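PDB 5AH5: leucine--trna ligase from Agrobacterium radiobacter, which probably joins L-leucine to its cognate tRNA(Leu) at the expense of ATP, as a class I aminoacyl-tRNA synthetase. Local coordinates for residues Gln13-Trp24 and Met111-Asn121. Numbering follows the deposited sequence.
Sequences QQKWDEKRIFDW and MQLGFGYSWAN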
ATOM      1  N   GLN B  13      19.116  -1.204  22.280  1.00 32.05           N
ATOM      2  CA  GLN B  13      19.119  -1.825  20.949  1.00 31.16           C
ATOM      3  C   GLN B  13      20.033  -3.054  20.954  1.00 32.16           C
ATOM      4  O   GLN B  13      19.678  -4.102  20.441  1.00 26.75           O
ATOM      5  CB  GLN B  13      19.560  -0.819  19.878  1.00 32.45           C
ATOM      6  CG  GLN B  13      18.475   0.181  19.542  1.00 30.56           C
ATOM      7  CD  GLN B  13      19.018   1.501  19.024  1.00 32.30           C
ATOM      8  OE1 GLN B  13      20.175   1.605  18.635  1.00 29.26           O
ATOM      9  NE2 GLN B  13      18.165   2.536  19.021  1.00 28.39           N
ATOM     10  N   GLN B  14      21.139  -2.984  21.651  1.00 33.86           N
ATOM     11  CA  GLN B  14      22.043  -4.121  21.629  1.00 36.57           C
ATOM     12  C   GLN B  14      21.474  -5.277  22.479  1.00 37.94           C
ATOM     13  O   GLN B  14      21.479  -6.461  22.073  1.00 33.81           O
ATOM     14  CB  GLN B  14      23.435  -3.678  22.029  1.00 39.42           C
ATOM     15  CG  GLN B  14      24.483  -4.616  21.479  1.00 46.39           C
ATOM     16  CD  GLN B  14      25.532  -4.893  22.473  1.00 52.08           C
ATOM     17  OE1 GLN B  14      26.467  -4.110  22.641  1.00 56.17           O
ATOM     18  NE2 GLN B  14      25.388  -6.014  23.162  1.00 59.34           N
ATOM     19  N   LYS B  15      20.835  -4.925  23.594  1.00 37.34           N
ATOM     20  CA  LYS B  15      20.168  -5.948  24.429  1.00 32.50           C
ATOM     21  C   LYS B  15      19.131  -6.726  23.647  1.00 29.97           C
ATOM     22  O   LYS B  15      19.082  -7.983  23.697  1.00 27.69           O
ATOM     23  CB  LYS B  15      19.528  -5.281  25.642  1.00 36.90           C
ATOM     24  CG  LYS B  15      20.525  -4.744  26.655  1.00 42.21           C
ATOM     25  CD  LYS B  15      21.453  -5.849  27.116  1.00 47.19           C
ATOM     26  CE  LYS B  15      21.951  -5.610  28.513  1.00 49.94           C
ATOM     27  NZ  LYS B  15      23.373  -5.969  28.619  1.00 56.36           N
ATOM     28  N   TRP B  16      18.291  -5.997  22.904  1.00 29.51           N
ATOM     29  CA  TRP B  16      17.238  -6.635  22.048  1.00 30.99           C
ATOM     30  C   TRP B  16      17.882  -7.555  20.968  1.00 30.54           C
ATOM     31  O   TRP B  16      17.424  -8.683  20.749  1.00 32.91           O
ATOM     32  CB  TRP B  16      16.350  -5.624  21.333  1.00 29.78           C
ATOM     33  CG  TRP B  16      15.567  -4.695  22.188  1.00 32.53           C
ATOM     34  CD1 TRP B  16      14.901  -5.006  23.355  1.00 32.89           C
ATOM     35  CD2 TRP B  16      15.310  -3.319  21.946  1.00 30.82           C
ATOM     36  NE1 TRP B  16      14.315  -3.910  23.859  1.00 31.98           N
ATOM     37  CE2 TRP B  16      14.537  -2.850  23.029  1.00 31.46           C
ATOM     38  CE3 TRP B  16      15.644  -2.437  20.924  1.00 28.55           C
ATOM     39  CZ2 TRP B  16      14.095  -1.521  23.126  1.00 32.46           C
ATOM     40  CZ3 TRP B  16      15.246  -1.109  21.025  1.00 30.90           C
ATOM     41  CH2 TRP B  16      14.447  -0.655  22.123  1.00 30.68           C
ATOM     42  N   ASP B  17      18.915  -7.038  20.300  1.00 32.43           N
ATOM     43  CA  ASP B  17      19.730  -7.818  19.321  1.00 33.07           C
ATOM     44  C   ASP B  17      20.198  -9.113  19.997  1.00 28.61           C
ATOM     45  O   ASP B  17      19.869 -10.207  19.534  1.00 28.50           O
ATOM     46  CB  ASP B  17      20.978  -7.054  18.819  1.00 37.88           C
ATOM     47  CG  ASP B  17      20.653  -5.792  17.990  1.00 46.45           C
ATOM     48  OD1 ASP B  17      19.631  -5.805  17.273  1.00 66.81           O
ATOM     49  OD2 ASP B  17      21.437  -4.781  18.019  1.00 52.27           O
ATOM     50  N   GLU B  18      20.874  -8.996  21.132  1.00 31.28           N
ATOM     51  CA  GLU B  18      21.464 -10.174  21.725  1.00 39.57           C
ATOM     52  C   GLU B  18      20.464 -11.187  22.203  1.00 41.00           C
ATOM     53  O   GLU B  18      20.722 -12.395  22.056  1.00 38.54           O
ATOM     54  CB  GLU B  18      22.647  -9.879  22.670  1.00 46.84           C
ATOM     55  CG  GLU B  18      22.441  -9.101  23.939  1.00 54.51           C
ATOM     56  CD  GLU B  18      23.739  -8.402  24.419  1.00 63.13           C
ATOM     57  OE1 GLU B  18      24.723  -8.343  23.618  1.00 51.47           O
ATOM     58  OE2 GLU B  18      23.773  -7.873  25.576  1.00 62.16           O
ATOM     59  N   LYS B  19      19.266 -10.755  22.608  1.00 38.18           N
ATOM     60  CA  LYS B  19      18.193 -11.739  22.917  1.00 36.16           C
ATOM     61  C   LYS B  19      17.467 -12.237  21.711  1.00 33.84           C
ATOM     62  O   LYS B  19      16.643 -13.113  21.848  1.00 32.64           O
ATOM     63  CB  LYS B  19      17.159 -11.168  23.912  1.00 43.50           C
ATOM     64  CG  LYS B  19      17.683 -11.066  25.329  1.00 52.09           C
ATOM     65  CD  LYS B  19      17.527 -12.371  26.108  1.00 56.09           C
ATOM     66  CE  LYS B  19      18.352 -12.367  27.399  1.00 55.79           C
ATOM     67  NZ  LYS B  19      19.782 -12.033  27.172  1.00 53.79           N
ATOM     68  N   ARG B  20      17.764 -11.725  20.515  1.00 31.85           N
ATOM     69  CA  ARG B  20      17.078 -12.197  19.288  1.00 32.19           C
ATOM     70  C   ARG B  20      15.589 -11.990  19.287  1.00 25.28           C
ATOM     71  O   ARG B  20      14.850 -12.682  18.561  1.00 27.50           O
ATOM     72  CB  ARG B  20      17.395 -13.683  18.931  1.00 37.30           C
ATOM     73  CG  ARG B  20      18.854 -14.118  19.100  1.00 43.45           C
ATOM     74  CD  ARG B  20      19.833 -13.191  18.339  1.00 50.12           C
ATOM     75  NE  ARG B  20      19.638 -13.263  16.912  1.00 50.28           N
ATOM     76  CZ  ARG B  20      19.888 -12.310  16.005  1.00 47.58           C
ATOM     77  NH1 ARG B  20      20.367 -11.096  16.284  1.00 41.75           N
ATOM     78  NH2 ARG B  20      19.639 -12.615  14.752  1.00 47.58           N
ATOM     79  N   ILE B  21      15.139 -10.961  19.990  1.00 30.85           N
ATOM     80  CA  ILE B  21      13.704 -10.645  20.101  1.00 31.17           C
ATOM     81  C   ILE B  21      13.058 -10.551  18.745  1.00 26.98           C
ATOM     82  O   ILE B  21      12.018 -11.125  18.528  1.00 26.38           O
ATOM     83  CB  ILE B  21      13.424  -9.288  20.892  1.00 34.31           C
ATOM     84  CG1 ILE B  21      13.871  -9.335  22.346  1.00 36.63           C
ATOM     85  CG2 ILE B  21      11.951  -8.943  20.909  1.00 34.46           C
ATOM     86  CD1 ILE B  21      13.577 -10.621  23.046  1.00 39.53           C
ATOM     87  N   PHE B  22      13.703  -9.889  17.793  1.00 27.78           N
ATOM     88  CA  PHE B  22      13.105  -9.619  16.458  1.00 25.80           C
ATOM     89  C   PHE B  22      13.457 -10.595  15.304  1.00 28.94           C
ATOM     90  O   PHE B  22      12.944 -10.472  14.224  1.00 28.75           O
ATOM     91  CB  PHE B  22      13.484  -8.184  16.084  1.00 32.17           C
ATOM     92  CG  PHE B  22      12.975  -7.204  17.105  1.00 30.38           C
ATOM     93  CD1 PHE B  22      11.628  -7.068  17.270  1.00 28.77           C
ATOM     94  CD2 PHE B  22      13.827  -6.570  17.965  1.00 32.27           C
ATOM     95  CE1 PHE B  22      11.118  -6.228  18.281  1.00 34.65           C
ATOM     96  CE2 PHE B  22      13.346  -5.702  18.956  1.00 33.19           C
ATOM     97  CZ  PHE B  22      11.989  -5.560  19.134  1.00 32.15           C
ATOM     98  N   ASP B  23      14.198 -11.648  15.593  1.00 28.94           N
ATOM     99  CA  ASP B  23      14.519 -12.656  14.613  1.00 29.30           C
ATOM    100  C   ASP B  23      13.377 -13.582  14.354  1.00 30.35           C
ATOM    101  O   ASP B  23      12.914 -14.198  15.268  1.00 33.59           O
ATOM    102  CB  ASP B  23      15.751 -13.398  15.097  1.00 35.80           C
ATOM    103  CG  ASP B  23      16.246 -14.445  14.117  1.00 38.83           C
ATOM    104  OD1 ASP B  23      16.265 -14.213  12.893  1.00 38.72           O
ATOM    105  OD2 ASP B  23      16.650 -15.499  14.626  1.00 48.25           O
ATOM    106  N   TRP B  24      12.883 -13.656  13.102  1.00 27.76           N
ATOM    107  CA  TRP B  24      11.735 -14.464  12.833  1.00 25.98           C
ATOM    108  C   TRP B  24      12.130 -15.950  12.832  1.00 33.34           C
ATOM    109  O   TRP B  24      13.059 -16.358  12.111  1.00 28.37           O
ATOM    110  CB  TRP B  24      11.100 -14.138  11.483  1.00 26.36           C
ATOM    111  CG  TRP B  24       9.998 -15.010  11.111  1.00 24.76           C
ATOM    112  CD1 TRP B  24       8.864 -15.230  11.838  1.00 26.66           C
ATOM    113  CD2 TRP B  24       9.842 -15.751   9.879  1.00 28.74           C
ATOM    114  NE1 TRP B  24       8.005 -16.055  11.138  1.00 26.87           N
ATOM    115  CE2 TRP B  24       8.583 -16.406   9.949  1.00 28.03           C
ATOM    116  CE3 TRP B  24      10.680 -15.975   8.742  1.00 26.20           C
ATOM    117  CZ2 TRP B  24       8.111 -17.247   8.927  1.00 30.23           C
ATOM    118  CZ3 TRP B  24      10.209 -16.770   7.719  1.00 26.51           C
ATOM    119  CH2 TRP B  24       8.925 -17.405   7.803  1.00 32.60           C
ATOM    120  N   MET B 111      18.149   1.072  12.532  1.00 27.31           N
ATOM    121  CA  MET B 111      18.667   0.497  13.749  1.00 30.38           C
ATOM    122  C   MET B 111      18.782   1.533  14.849  1.00 32.33           C
ATOM    123  O   MET B 111      18.442   1.234  15.995  1.00 33.39           O
ATOM    124  CB  MET B 111      19.998  -0.233  13.533  1.00 29.21           C
ATOM    125  CG  MET B 111      19.906  -1.391  12.574  1.00 31.08           C
ATOM    126  SD  MET B 111      21.495  -2.238  12.176  1.00 36.43           S
ATOM    127  CE  MET B 111      22.681  -0.957  11.793  1.00 40.94           C
ATOM    128  N   GLN B 112      19.178   2.746  14.521  1.00 31.25           N
ATOM    129  CA  GLN B 112      19.304   3.783  15.536  1.00 32.88           C
ATOM    130  C   GLN B 112      17.933   4.276  16.095  1.00 27.02           C
ATOM    131  O   GLN B 112      17.915   4.774  17.183  1.00 23.65           O
ATOM    132  CB  GLN B 112      20.099   4.979  15.028  1.00 33.82           C
ATOM    133  CG  GLN B 112      21.583   4.608  14.873  1.00 48.21           C
ATOM    134  CD  GLN B 112      22.414   5.647  14.126  1.00 50.57           C
ATOM    135  OE1 GLN B 112      21.944   6.745  13.849  1.00 56.59           O
ATOM    136  NE2 GLN B 112      23.666   5.303  13.820  1.00 60.52           N
ATOM    137  N   LEU B 113      16.888   4.144  15.289  1.00 23.21           N
ATOM    138  CA  LEU B 113      15.508   4.343  15.674  1.00 28.59           C
ATOM    139  C   LEU B 113      14.924   3.209  16.489  1.00 27.52           C
ATOM    140  O   LEU B 113      13.846   3.372  17.018  1.00 31.06           O
ATOM    141  CB  LEU B 113      14.622   4.613  14.457  1.00 25.97           C
ATOM    142  CG  LEU B 113      14.716   6.106  14.086  1.00 27.70           C
ATOM    143  CD1 LEU B 113      14.517   6.309  12.621  1.00 27.97           C
ATOM    144  CD2 LEU B 113      13.651   6.977  14.827  1.00 31.99           C
ATOM    145  N   GLY B 114      15.641   2.095  16.630  1.00 27.28           N
ATOM    146  CA  GLY B 114      15.164   0.970  17.384  1.00 26.68           C
ATOM    147  C   GLY B 114      14.113   0.212  16.649  1.00 26.41           C
ATOM    148  O   GLY B 114      13.304  -0.459  17.258  1.00 28.85           O
ATOM    149  N   PHE B 115      14.102   0.285  15.334  1.00 26.10           N
ATOM    150  CA  PHE B 115      13.197  -0.501  14.575  1.00 26.53           C
ATOM    151  C   PHE B 115      13.649  -1.992  14.546  1.00 32.55           C
ATOM    152  O   PHE B 115      14.753  -2.344  14.057  1.00 36.81           O
ATOM    153  CB  PHE B 115      13.052   0.037  13.132  1.00 26.56           C
ATOM    154  CG  PHE B 115      12.389   1.399  12.994  1.00 26.51           C
ATOM    155  CD1 PHE B 115      11.534   1.920  13.942  1.00 27.31           C
ATOM    156  CD2 PHE B 115      12.605   2.128  11.836  1.00 25.93           C
ATOM    157  CE1 PHE B 115      10.916   3.167  13.741  1.00 27.71           C
ATOM    158  CE2 PHE B 115      11.999   3.333  11.610  1.00 27.07           C
ATOM    159  CZ  PHE B 115      11.150   3.877  12.583  1.00 26.13           C
ATOM    160  N   GLY B 116      12.748  -2.878  14.990  1.00 31.65           N
ATOM    161  CA  GLY B 116      13.073  -4.273  15.276  1.00 28.78           C
ATOM    162  C   GLY B 116      12.782  -5.195  14.097  1.00 29.53           C
ATOM    163  O   GLY B 116      11.852  -5.923  14.133  1.00 30.92           O
ATOM    164  N   TYR B 117      13.639  -5.173  13.075  1.00 25.83           N
ATOM    165  CA  TYR B 117      13.462  -5.957  11.885  1.00 24.12           C
ATOM    166  C   TYR B 117      14.199  -7.308  12.047  1.00 21.26           C
ATOM    167  O   TYR B 117      15.077  -7.449  12.874  1.00 17.80           O
ATOM    168  CB  TYR B 117      13.949  -5.193  10.659  1.00 25.01           C
ATOM    169  CG  TYR B 117      13.061  -4.077  10.272  1.00 23.30           C
ATOM    170  CD1 TYR B 117      11.799  -4.324   9.780  1.00 26.36           C
ATOM    171  CD2 TYR B 117      13.489  -2.768  10.344  1.00 27.96           C
ATOM    172  CE1 TYR B 117      10.973  -3.304   9.408  1.00 27.67           C
ATOM    173  CE2 TYR B 117      12.671  -1.725   9.957  1.00 26.78           C
ATOM    174  CZ  TYR B 117      11.430  -1.982   9.533  1.00 25.41           C
ATOM    175  OH  TYR B 117      10.610  -0.943   9.177  1.00 27.52           O
ATOM    176  N   SER B 118      13.662  -8.306  11.387  1.00 19.38           N
ATOM    177  CA  SER B 118      14.269  -9.632  11.294  1.00 22.80           C
ATOM    178  C   SER B 118      15.262  -9.529  10.078  1.00 19.07           C
ATOM    179  O   SER B 118      14.944  -9.823   8.905  1.00 20.05           O
ATOM    180  CB  SER B 118      13.244 -10.708  11.009  1.00 19.68           C
ATOM    181  OG  SER B 118      13.886 -12.010  10.923  1.00 23.24           O
ATOM    182  N   TRP B 119      16.392  -9.042  10.424  1.00 20.15           N
ATOM    183  CA  TRP B 119      17.507  -8.754   9.467  1.00 26.27           C
ATOM    184  C   TRP B 119      18.065  -9.989   8.778  1.00 27.16           C
ATOM    185  O   TRP B 119      18.619  -9.873   7.697  1.00 26.45           O
ATOM    186  CB  TRP B 119      18.614  -8.010  10.171  1.00 25.35           C
ATOM    187  CG  TRP B 119      18.257  -6.604  10.538  1.00 27.44           C
ATOM    188  CD1 TRP B 119      18.316  -6.052  11.792  1.00 27.81           C
ATOM    189  CD2 TRP B 119      17.901  -5.528   9.646  1.00 28.21           C
ATOM    190  NE1 TRP B 119      17.956  -4.754  11.738  1.00 28.54           N
ATOM    191  CE2 TRP B 119      17.702  -4.389  10.446  1.00 26.50           C
ATOM    192  CE3 TRP B 119      17.723  -5.428   8.251  1.00 27.86           C
ATOM    193  CZ2 TRP B 119      17.318  -3.161   9.926  1.00 27.61           C
ATOM    194  CZ3 TRP B 119      17.321  -4.230   7.726  1.00 29.55           C
ATOM    195  CH2 TRP B 119      17.112  -3.092   8.571  1.00 27.47           C
ATOM    196  N   ALA B 120      17.801 -11.179   9.310  1.00 26.40           N
ATOM    197  CA  ALA B 120      18.189 -12.427   8.627  1.00 28.67           C
ATOM    198  C   ALA B 120      17.387 -12.587   7.406  1.00 28.44           C
ATOM    199  O   ALA B 120      17.752 -13.377   6.553  1.00 27.05           O
ATOM    200  CB  ALA B 120      17.970 -13.663   9.505  1.00 31.21           C
ATOM    201  N   ASN B 121      16.259 -11.892   7.341  1.00 24.98           N
ATOM    202  CA  ASN B 121      15.380 -11.939   6.212  1.00 24.49           C
ATOM    203  C   ASN B 121      15.587 -10.762   5.245  1.00 21.34           C
ATOM    204  O   ASN B 121      14.849 -10.639   4.322  1.00 22.40           O
ATOM    205  CB  ASN B 121      13.898 -12.022   6.709  1.00 25.98           C
ATOM    206  CG  ASN B 121      13.636 -13.327   7.442  1.00 26.88           C
ATOM    207  OD1 ASN B 121      13.878 -13.395   8.607  1.00 26.02           O
ATOM    208  ND2 ASN B 121      13.290 -14.395   6.710  1.00 26.26           N
TER
HETATM  209  O   HOH W   1      11.109  -8.928  13.803  1.00 54.71           O
HETATM  210  O   HOH W   2      17.271 -11.736  12.248  1.00 28.68           O
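Gln13 reaches from helix 5-19 to the carbonyls at the end of helix 95-112. The Gln13 chain runs extended beyond CG and brings Gln13 CD to 3.1 Å from Met111 O. One step on, Gln13 NE2 gives a weak, bent hydrogen bond to Gln112 O (2.9 Å, 137° at the hydrogen), while the stronger partner of NE2 is His721. At Gly114 the chain leaves helical geometry with positive phi, in a Schellman motif. Gly114 CA meets the edge of the Trp16 indole near the ring plane, 4.2 Å from Trp16 CZ3. Gly116, the centre of an inverse gamma turn, sets its CA over one face of the Phe22 ring. Gly116 CA lies 3.6 Å from the Phe22 ring centroid, in a CH-pi contact. Ile21 CG2 covers the opposite face, so the ring is sandwiched. Ser118 OG stands anti to the Ser118 N, which turns it to Trp24 N, and it is gripped twice. Ser118 OG accepts a nearly straight bond from Trp24 N (2.9 Å, 171°) and donates to Asn121 OD1 at 2.7 Å. The hydroxyl thus ties the chain leaving the Arg20-Asp23 turn to the Asn121 amide. A water links Asp23 OD1 to Ala120 N, and Ala120 CB lies near the same carboxylate oxygen. Asn121 closes the contact with Asn121 ND2 at the edge of the Trp24 indole, 3.7 Å from Trp24 CE3, and also bonded to Tyr500 O; amide and ring planes are 58° apart. Both segments belong to the class I synthetase region. Arg62 of helix 48-66 makes a cation-pi contact with Trp16 and bonds Gly114 O. Ser118 pairs through its backbone with His73, while Trp24 and Asn121 pack on strand 70-72, an outer strand of the parallel sheet.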